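Long-range contacts in monomethylamine methyltransferase MtmB1 (Methanosarcina barkeri, PDB 1NTH), which catalyses the transfer of the methyl group from monomethylamine to the corrinoid cofactor of the protein MtmC, a step of methanogenesis from methylamine: residues 65-70 against 281-286; 58-63 against 323-328; 30-35 against 71-76. One frame throughout, in Å; residues are numbered along the deposited sequence. Where two conformers were deposited one is given.

In the fold
All three contacts use helix 56-73, which lies near the start of the chain on the outside of the TIM barrel. Contact 2 takes its beginning, contact 1 its middle and contact 3 its end. The centres of contacts 2 and 3 lie about 11 Å from that of contact 1 and about 20 Å from each other. Their partners are helix 309-325, helix 271-288 and helix 24-42. Along the chain contact 1 is nested inside the loop closed by contact 2, while contact 3 crosses both. I283 also packs on F63, and M69 on K35, joining neighbouring contacts. One helix thus ties the N-terminal region to two helices that connect barrel strands.

Contact 1 (65-70 against 281-286); sequences AGFEML and THINAV
On the outside of the TIM barrel, helix 56-73 crosses the barrel helix 271-288, and L70 and I283 carry the meeting, with N284 and F67 beside them. The axes of the two short segments come within 9.4 Å, and their N-to-C directions differ by 59°. The contact is buried and largely apolar.

I283 spreads its two branches over different parts of the facing helix. With CG2 anti to the backbone N (chi1 -65°), that methyl is turned to L70, while the extended chi2 (172°) sends CD1 on to the main chain of G66 and F67. CD1 of I283 stands 4.0 Å from F67 CA. G66 has no side chain, and the methyl meets its main chain directly. The F67 side chain touches I283 through CB, 4.4 Å from I283 CD1, while its ring meets that of W92 on helix 88-95; I91 of the same helix packs on both F67 and I283.

L70 divides its methyls between I283 and N284. L70 CD2 lies 3.6 Å from I283 CG2 and 3.9 Å from the main-chain N of N284. L70 CD1 rests beside the side chain of N284, 3.9 Å from N284 OD1, the two side chains crossing at about a right angle. The amide of N284 is itself held at both ends, OD1 by the hydroxyl of Y86 and ND2 by OE1 of Q232, which fixes the rotation of the amide and gives both of its buried polar atoms a partner beside a leucine methyl.

Helix 271-288 lies between the parallel neighbours 255-259 and 293-300, as in the beta-alpha-beta crossovers of a TIM barrel, here covered by an additional helix.

Contact 2 (58-63 against 323-328); sequences MMEKLF and SEFTDI
F325 and T326, where helix 309-325 of the TIM barrel ends, pack against M59, E60 and F63 in the early turns of helix 56-73.

The aromatic contacts centre on F63 and F325. CB of F325 sits over the middle of the F63 ring in a CH-pi contact, 4.0 Å from the centroid and only 8° off the normal. The F325 ring continues past that of F63: the planes are near parallel, at 22°, but slid apart, and the rings barely overlap. F63 CB meets F325 CD1.

The F325 ring makes further apolar contacts. Its tip reaches the helix backbone: F325 CZ lies 3.5 Å from E60 CA and also touches E60 CB. M59 CB comes to the ring's edge, in plane, 4.0 Å from F325 CE1. Within its own segment, CG of E324 lies above one face of the ring, toward the rim. An alanine at F325 would keep the CB over F63 but is likely to open a gap against E60 and M59 and leave E324 CG without the ring beneath it. Nearby, M59 bends at its thioether to set CE 3.8 Å from E324 CB, and T326 CG2 approaches F63 CE1 at 3.6 Å.

The polar bonds stay on one side of the contact. T326 OG1 bonds the carbonyl O of I322 and closes an ST turn by accepting from I328 N at 3.1 Å, with an N-H...O angle of 162°.

Contact 3 (30-35 against 71-76); sequences MKIPMK and LECGIY
C73 and K35 carry a small helix-to-helix contact, in which helix 24-42 runs past the last turn of helix 56-73 on the outside of the TIM barrel. The C73 side chain starts toward helix 24-42; its SG, anti to the carbonyl carbon, rests against the base of the K35 side chain, 3.5 Å from both K35 CB and K35 CG. I32 adds a looser apolar touch from the turn before K35, I32 CD1 standing 4.3 Å from C73 SG, and W27 packs on both I32 and C73.

K35 does not run out straight. Bends at chi2 (60°) and chi3 (64°) curl its chain past the thiol, and K35 CE comes 3.9 Å from E72 CB, the two side chains oblique to each other. In the conformer of E72 given, K35 NZ and E72 OE1 are 4.7 Å apart and not in contact; K35 NZ forms a salt bridge with E38 of its own helix.

Just beyond C73 the helix stops and the chain turns into strand 75-77 through G74, whose backbone angles would jam a CB against the carbonyl O of C73.

Contact 1 (65-70 against 281-286)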
loop_
_atom_site.group_PDB
_atom_site.type_symbol
_atom_site.label_atom_id
_atom_site.label_comp_id
_atom_site.label_asym_id
_atom_site.label_seq_id
_atom_site.Cartn_x
_atom_site.Cartn_y
_atom_site.Cartn_z
ATOM N N ALA A 65 -25.050 -9.782 39.468
ATOM C CA ALA A 65 -25.372 -11.197 39.284
ATOM C C ALA A 65 -24.589 -11.774 38.104
ATOM O O ALA A 65 -24.013 -12.858 38.197
ATOM C CB ALA A 65 -26.868 -11.366 39.049
ATOM N N GLY A 66 -24.575 -11.045 36.990
ATOM C CA GLY A 66 -23.849 -11.503 35.817
ATOM C C GLY A 66 -22.358 -11.623 36.083
ATOM O O GLY A 66 -21.713 -12.580 35.650
ATOM N N PHE A 67 -21.808 -10.640 36.791
ATOM C CA PHE A 67 -20.392 -10.631 37.135
ATOM C C PHE A 67 -20.089 -11.842 38.018
ATOM O O PHE A 67 -19.121 -12.569 37.788
ATOM C CB PHE A 67 -20.050 -9.345 37.897
ATOM C CG PHE A 67 -18.576 -9.156 38.163
ATOM C CD1 PHE A 67 -17.844 -8.209 37.451
ATOM C CD2 PHE A 67 -17.926 -9.906 39.140
ATOM C CE1 PHE A 67 -16.488 -8.011 37.709
ATOM C CE2 PHE A 67 -16.570 -9.718 39.406
ATOM C CZ PHE A 67 -15.847 -8.765 38.689
ATOM N N GLU A 68 -20.931 -12.059 39.025
ATOM C CA GLU A 68 -20.729 -13.170 39.950
ATOM C C GLU A 68 -20.891 -14.522 39.267
ATOM O O GLU A 68 -20.203 -15.485 39.610
ATOM C CB GLU A 68 -21.713 -13.061 41.120
ATOM C CG GLU A 68 -21.327 -13.895 42.334
ATOM C CD GLU A 68 -22.312 -13.754 43.482
ATOM O OE1 GLU A 68 -22.824 -12.632 43.699
ATOM O OE2 GLU A 68 -22.564 -14.762 44.174
ATOM N N MET A 69 -21.799 -14.599 38.302
ATOM C CA MET A 69 -22.004 -15.837 37.563
ATOM C C MET A 69 -20.694 -16.223 36.876
ATOM O O MET A 69 -20.231 -17.360 36.973
ATOM C CB MET A 69 -23.096 -15.622 36.512
ATOM C CG MET A 69 -23.466 -16.848 35.695
ATOM S SD MET A 69 -24.521 -17.998 36.600
ATOM C CE MET A 69 -24.503 -19.403 35.506
ATOM N N LEU A 70 -20.094 -15.268 36.175
ATOM C CA LEU A 70 -18.846 -15.533 35.471
ATOM C C LEU A 70 -17.709 -15.869 36.430
ATOM O O LEU A 70 -16.946 -16.807 36.198
ATOM C CB LEU A 70 -18.457 -14.320 34.619
ATOM C CG LEU A 70 -17.242 -14.504 33.706
ATOM C CD1 LEU A 70 -17.496 -15.631 32.709
ATOM C CD2 LEU A 70 -16.967 -13.195 32.970
ATOM N N THR A 281 -21.865 -13.421 29.635
ATOM C CA THR A 281 -21.187 -13.664 28.365
ATOM C C THR A 281 -20.763 -12.372 27.666
ATOM O O THR A 281 -19.826 -12.389 26.868
ATOM C CB THR A 281 -22.029 -14.570 27.418
ATOM O OG1 THR A 281 -23.286 -13.959 27.116
ATOM C CG2 THR A 281 -22.279 -15.917 28.085
ATOM N N HIS A 282 -21.438 -11.261 27.968
ATOM C CA HIS A 282 -21.047 -9.967 27.399
ATOM C C HIS A 282 -19.688 -9.643 28.020
ATOM O O HIS A 282 -18.772 -9.169 27.348
ATOM C CB HIS A 282 -22.036 -8.854 27.780
ATOM C CG HIS A 282 -23.173 -8.682 26.820
ATOM N ND1 HIS A 282 -24.190 -9.605 26.691
ATOM C CD2 HIS A 282 -23.464 -7.678 25.958
ATOM C CE1 HIS A 282 -25.059 -9.174 25.792
ATOM N NE2 HIS A 282 -24.642 -8.008 25.332
ATOM N N ILE A 283 -19.563 -9.905 29.320
ATOM C CA ILE A 283 -18.314 -9.657 30.029
ATOM C C ILE A 283 -17.222 -10.627 29.560
ATOM O O ILE A 283 -16.075 -10.231 29.346
ATOM C CB ILE A 283 -18.511 -9.799 31.566
ATOM C CG1 ILE A 283 -19.458 -8.702 32.073
ATOM C CG2 ILE A 283 -17.171 -9.694 32.280
ATOM C CD1 ILE A 283 -19.881 -8.866 33.544
ATOM N N ASN A 284 -17.576 -11.896 29.391
ATOM C CA ASN A 284 -16.599 -12.888 28.948
ATOM C C ASN A 284 -16.023 -12.527 27.574
ATOM O O ASN A 284 -14.877 -12.851 27.271
ATOM C CB ASN A 284 -17.238 -14.279 28.887
ATOM C CG ASN A 284 -16.211 -15.377 28.713
ATOM O OD1 ASN A 284 -15.245 -15.451 29.469
ATOM N ND2 ASN A 284 -16.413 -16.240 27.719
ATOM N N ALA A 285 -16.818 -11.846 26.756
ATOM C CA ALA A 285 -16.381 -11.452 25.422
ATOM C C ALA A 285 -15.104 -10.613 25.452
ATOM O O ALA A 285 -14.191 -10.839 24.659
ATOM C CB ALA A 285 -17.490 -10.672 24.720
ATOM N N VAL A 286 -15.034 -9.651 26.366
ATOM C CA VAL A 286 -13.859 -8.783 26.434
ATOM C C VAL A 286 -12.718 -9.376 27.249
ATOM O O VAL A 286 -11.613 -8.835 27.290
ATOM C CB VAL A 286 -14.232 -7.389 27.006
ATOM C CG1 VAL A 286 -15.290 -6.747 26.128
ATOM C CG2 VAL A 286 -14.743 -7.511 28.444
#

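Contact 2 (58-63 against 323-328)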
loop_
_atom_site.group_PDB
_atom_site.type_symbol
_atom_site.label_atom_id
_atom_site.label_comp_id
_atom_site.label_asym_id
_atom_site.label_seq_id
_atom_site.Cartn_x
_atom_site.Cartn_y
_atom_site.Cartn_z
ATOM N N MET A 58 -32.475 -2.369 40.195
ATOM C CA MET A 58 -32.634 -3.735 39.714
ATOM C C MET A 58 -31.555 -4.026 38.670
ATOM O O MET A 58 -31.016 -5.133 38.608
ATOM C CB MET A 58 -34.025 -3.919 39.100
ATOM C CG MET A 58 -34.381 -5.358 38.747
ATOM S SD MET A 58 -34.440 -6.441 40.197
ATOM C CE MET A 58 -36.040 -5.994 40.878
ATOM N N MET A 59 -31.237 -3.023 37.855
ATOM C CA MET A 59 -30.214 -3.183 36.827
ATOM C C MET A 59 -28.851 -3.428 37.458
ATOM O O MET A 59 -28.084 -4.266 36.984
ATOM C CB MET A 59 -30.164 -1.941 35.935
ATOM C CG MET A 59 -31.395 -1.781 35.063
ATOM S SD MET A 59 -31.472 -0.156 34.293
ATOM C CE MET A 59 -30.068 -0.257 33.179
ATOM N N GLU A 60 -28.547 -2.699 38.529
ATOM C CA GLU A 60 -27.269 -2.870 39.203
ATOM C C GLU A 60 -27.163 -4.271 39.798
ATOM O O GLU A 60 -26.091 -4.872 39.794
ATOM C CB GLU A 60 -27.084 -1.818 40.299
ATOM C CG GLU A 60 -25.821 -2.023 41.119
ATOM C CD GLU A 60 -25.487 -0.831 41.994
ATOM O OE1 GLU A 60 -26.414 -0.260 42.606
ATOM O OE2 GLU A 60 -24.291 -0.473 42.075
ATOM N N LYS A 61 -28.271 -4.795 40.309
ATOM C CA LYS A 61 -28.249 -6.141 40.871
ATOM C C LYS A 61 -28.044 -7.162 39.754
ATOM O O LYS A 61 -27.366 -8.170 39.943
ATOM C CB LYS A 61 -29.545 -6.425 41.634
ATOM C CG LYS A 61 -29.685 -5.576 42.890
ATOM C CD LYS A 61 -30.853 -6.019 43.754
ATOM C CE LYS A 61 -32.180 -5.865 43.033
ATOM N NZ LYS A 61 -33.315 -6.375 43.860
ATOM N N LEU A 62 -28.622 -6.893 38.588
ATOM C CA LEU A 62 -28.461 -7.791 37.447
ATOM C C LEU A 62 -26.998 -7.791 37.012
ATOM O O LEU A 62 -26.447 -8.832 36.658
ATOM C CB LEU A 62 -29.347 -7.352 36.276
ATOM C CG LEU A 62 -29.083 -8.058 34.938
ATOM C CD1 LEU A 62 -29.233 -9.568 35.102
ATOM C CD2 LEU A 62 -30.048 -7.534 33.879
ATOM N N PHE A 63 -26.366 -6.621 37.037
ATOM C CA PHE A 63 -24.964 -6.541 36.646
ATOM C C PHE A 63 -24.113 -7.345 37.621
ATOM O O PHE A 63 -23.242 -8.117 37.212
ATOM C CB PHE A 63 -24.479 -5.089 36.630
ATOM C CG PHE A 63 -23.026 -4.947 36.275
ATOM C CD1 PHE A 63 -22.583 -5.224 34.985
ATOM C CD2 PHE A 63 -22.093 -4.585 37.240
ATOM C CE1 PHE A 63 -21.230 -5.137 34.661
ATOM C CE2 PHE A 63 -20.737 -4.495 36.926
ATOM C CZ PHE A 63 -20.307 -4.775 35.633
ATOM N N SER A 323 -24.948 -1.272 29.088
ATOM C CA SER A 323 -24.757 0.120 28.674
ATOM C C SER A 323 -24.617 1.049 29.872
ATOM O O SER A 323 -23.866 2.023 29.837
ATOM C CB SER A 323 -25.934 0.591 27.818
ATOM O OG SER A 323 -26.026 -0.158 26.621
ATOM N N GLU A 324 -25.345 0.738 30.937
ATOM C CA GLU A 324 -25.319 1.555 32.140
ATOM C C GLU A 324 -24.044 1.424 32.965
ATOM O O GLU A 324 -23.501 2.426 33.434
ATOM C CB GLU A 324 -26.523 1.211 33.024
ATOM C CG GLU A 324 -26.538 1.935 34.368
ATOM C CD GLU A 324 -26.907 3.402 34.245
ATOM O OE1 GLU A 324 -26.636 4.163 35.198
ATOM O OE2 GLU A 324 -27.476 3.792 33.204
ATOM N N PHE A 325 -23.554 0.198 33.126
ATOM C CA PHE A 325 -22.384 -0.034 33.960
ATOM C C PHE A 325 -21.041 -0.314 33.302
ATOM O O PHE A 325 -20.039 -0.463 34.001
ATOM C CB PHE A 325 -22.703 -1.144 34.967
ATOM C CG PHE A 325 -23.912 -0.849 35.804
ATOM C CD1 PHE A 325 -25.160 -1.351 35.450
ATOM C CD2 PHE A 325 -23.816 -0.009 36.909
ATOM C CE1 PHE A 325 -26.299 -1.012 36.179
ATOM C CE2 PHE A 325 -24.947 0.337 37.645
ATOM C CZ PHE A 325 -26.192 -0.167 37.279
ATOM N N THR A 326 -21.008 -0.394 31.975
ATOM C CA THR A 326 -19.750 -0.634 31.269
ATOM C C THR A 326 -19.733 0.166 29.979
ATOM O O THR A 326 -20.727 0.796 29.610
ATOM C CB THR A 326 -19.549 -2.122 30.878
ATOM O OG1 THR A 326 -20.319 -2.419 29.706
ATOM C CG2 THR A 326 -19.980 -3.046 32.006
ATOM N N ASP A 327 -18.595 0.125 29.297
ATOM C CA ASP A 327 -18.436 0.816 28.029
ATOM C C ASP A 327 -18.326 -0.213 26.907
ATOM O O ASP A 327 -17.872 0.094 25.807
ATOM C CB ASP A 327 -17.189 1.700 28.073
ATOM C CG ASP A 327 -17.382 2.926 28.946
ATOM O OD1 ASP A 327 -16.378 3.451 29.466
ATOM O OD2 ASP A 327 -18.539 3.372 29.101
ATOM N N ILE A 328 -18.753 -1.440 27.194
ATOM C CA ILE A 328 -18.709 -2.520 26.212
ATOM C C ILE A 328 -19.629 -2.231 25.029
ATOM O O ILE A 328 -20.817 -1.973 25.210
ATOM C CB ILE A 328 -19.139 -3.868 26.847
ATOM C CG1 ILE A 328 -18.136 -4.272 27.931
ATOM C CG2 ILE A 328 -19.223 -4.954 25.773
ATOM C CD1 ILE A 328 -18.540 -5.523 28.710
#

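Contact 3 (30-35 against 71-76)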
loop_
_atom_site.group_PDB
_atom_site.type_symbol
_atom_site.label_atom_id
_atom_site.label_comp_id
_atom_site.label_asym_id
_atom_site.label_seq_id
_atom_site.Cartn_x
_atom_site.Cartn_y
_atom_site.Cartn_z
ATOM N N MET A 30 -26.266 -28.968 35.979
ATOM C CA MET A 30 -26.057 -28.692 37.391
ATOM C C MET A 30 -25.384 -27.356 37.709
ATOM O O MET A 30 -26.022 -26.453 38.239
ATOM C CB MET A 30 -25.260 -29.837 38.029
ATOM C CG MET A 30 -24.924 -29.628 39.497
ATOM S SD MET A 30 -24.123 -31.069 40.241
ATOM C CE MET A 30 -22.452 -30.896 39.588
ATOM N N LYS A 31 -24.103 -27.223 37.381
ATOM C CA LYS A 31 -23.380 -25.999 37.698
ATOM C C LYS A 31 -24.019 -24.708 37.187
ATOM O O LYS A 31 -24.233 -23.771 37.959
ATOM C CB LYS A 31 -21.931 -26.108 37.214
ATOM C CG LYS A 31 -21.133 -27.166 37.973
ATOM C CD LYS A 31 -19.690 -27.235 37.512
ATOM C CE LYS A 31 -18.927 -28.326 38.249
ATOM N NZ LYS A 31 -18.880 -28.077 39.714
ATOM N N ILE A 32 -24.333 -24.656 35.898
ATOM C CA ILE A 32 -24.942 -23.459 35.326
ATOM C C ILE A 32 -26.344 -23.171 35.865
ATOM O O ILE A 32 -26.594 -22.091 36.397
ATOM C CB ILE A 32 -24.987 -23.546 33.781
ATOM C CG1 ILE A 32 -23.561 -23.485 33.223
ATOM C CG2 ILE A 32 -25.833 -22.414 33.207
ATOM C CD1 ILE A 32 -22.825 -22.204 33.559
ATOM N N PRO A 33 -27.277 -24.130 35.745
ATOM C CA PRO A 33 -28.623 -23.856 36.261
ATOM C C PRO A 33 -28.671 -23.544 37.760
ATOM O O PRO A 33 -29.461 -22.708 38.193
ATOM C CB PRO A 33 -29.407 -25.115 35.882
ATOM C CG PRO A 33 -28.354 -26.181 35.850
ATOM C CD PRO A 33 -27.204 -25.479 35.158
ATOM N N MET A 34 -27.830 -24.202 38.552
ATOM C CA MET A 34 -27.810 -23.946 39.990
ATOM C C MET A 34 -27.372 -22.518 40.302
ATOM O O MET A 34 -28.004 -21.823 41.098
ATOM C CB MET A 34 -26.867 -24.918 40.707
ATOM C CG MET A 34 -27.469 -26.283 41.007
ATOM S SD MET A 34 -26.276 -27.348 41.838
ATOM C CE MET A 34 -26.284 -26.674 43.488
ATOM N N LYS A 35 -26.288 -22.076 39.674
ATOM C CA LYS A 35 -25.793 -20.732 39.936
ATOM C C LYS A 35 -26.747 -19.640 39.459
ATOM O O LYS A 35 -26.934 -18.633 40.143
ATOM C CB LYS A 35 -24.418 -20.536 39.296
ATOM C CG LYS A 35 -23.751 -19.223 39.681
ATOM C CD LYS A 35 -23.544 -19.118 41.184
ATOM C CE LYS A 35 -22.580 -20.174 41.688
ATOM N NZ LYS A 35 -22.342 -20.041 43.149
ATOM N N LEU A 71 -17.604 -15.105 37.511
ATOM C CA LEU A 71 -16.551 -15.310 38.496
ATOM C C LEU A 71 -16.622 -16.652 39.227
ATOM O O LEU A 71 -15.605 -17.323 39.412
ATOM C CB LEU A 71 -16.577 -14.179 39.526
ATOM C CG LEU A 71 -15.599 -14.329 40.695
ATOM C CD1 LEU A 71 -14.161 -14.286 40.188
ATOM C CD2 LEU A 71 -15.839 -13.219 41.701
ATOM N N GLU A 72 -17.823 -17.044 39.636
ATOM C CA GLU A 72 -17.998 -18.290 40.386
ATOM C C GLU A 72 -18.025 -19.563 39.538
ATOM O O GLU A 72 -17.514 -20.602 39.959
ATOM C CB GLU A 72 -19.268 -18.217 41.229
ATOM C CG GLU A 72 -19.241 -17.131 42.286
ATOM C CD GLU A 72 -18.124 -17.324 43.295
ATOM O OE1 GLU A 72 -18.014 -18.435 43.853
ATOM O OE2 GLU A 72 -17.361 -16.363 43.535
ATOM N N CYS A 73 -18.612 -19.486 38.348
ATOM C CA CYS A 73 -18.698 -20.650 37.471
ATOM C C CYS A 73 -17.465 -20.860 36.614
ATOM O O CYS A 73 -16.888 -21.947 36.587
ATOM C CB CYS A 73 -19.902 -20.535 36.539
ATOM S SG CYS A 73 -21.493 -20.652 37.359
ATOM N N GLY A 74 -17.072 -19.808 35.906
ATOM C CA GLY A 74 -15.937 -19.910 35.015
ATOM C C GLY A 74 -16.459 -20.315 33.649
ATOM O O GLY A 74 -17.657 -20.184 33.369
ATOM N N ILE A 75 -15.569 -20.826 32.806
ATOM C CA ILE A 75 -15.931 -21.241 31.458
ATOM C C ILE A 75 -15.544 -22.697 31.216
ATOM O O ILE A 75 -14.420 -23.106 31.501
ATOM C CB ILE A 75 -15.217 -20.359 30.401
ATOM C CG1 ILE A 75 -15.607 -18.889 30.595
ATOM C CG2 ILE A 75 -15.563 -20.838 29.002
ATOM C CD1 ILE A 75 -17.077 -18.590 30.350
ATOM N N TYR A 76 -16.480 -23.469 30.679
ATOM C CA TYR A 76 -16.240 -24.877 30.393
ATOM C C TYR A 76 -15.608 -25.037 29.011
ATOM O O TYR A 76 -16.119 -24.500 28.025
ATOM C CB TYR A 76 -17.565 -25.646 30.423
ATOM C CG TYR A 76 -17.413 -27.146 30.286
ATOM C CD1 TYR A 76 -16.964 -27.917 31.357
ATOM C CD2 TYR A 76 -17.699 -27.790 29.084
ATOM C CE1 TYR A 76 -16.806 -29.296 31.236
ATOM C CE2 TYR A 76 -17.542 -29.173 28.952
ATOM C CZ TYR A 76 -17.096 -29.915 30.034
ATOM O OH TYR A 76 -16.944 -31.282 29.917
#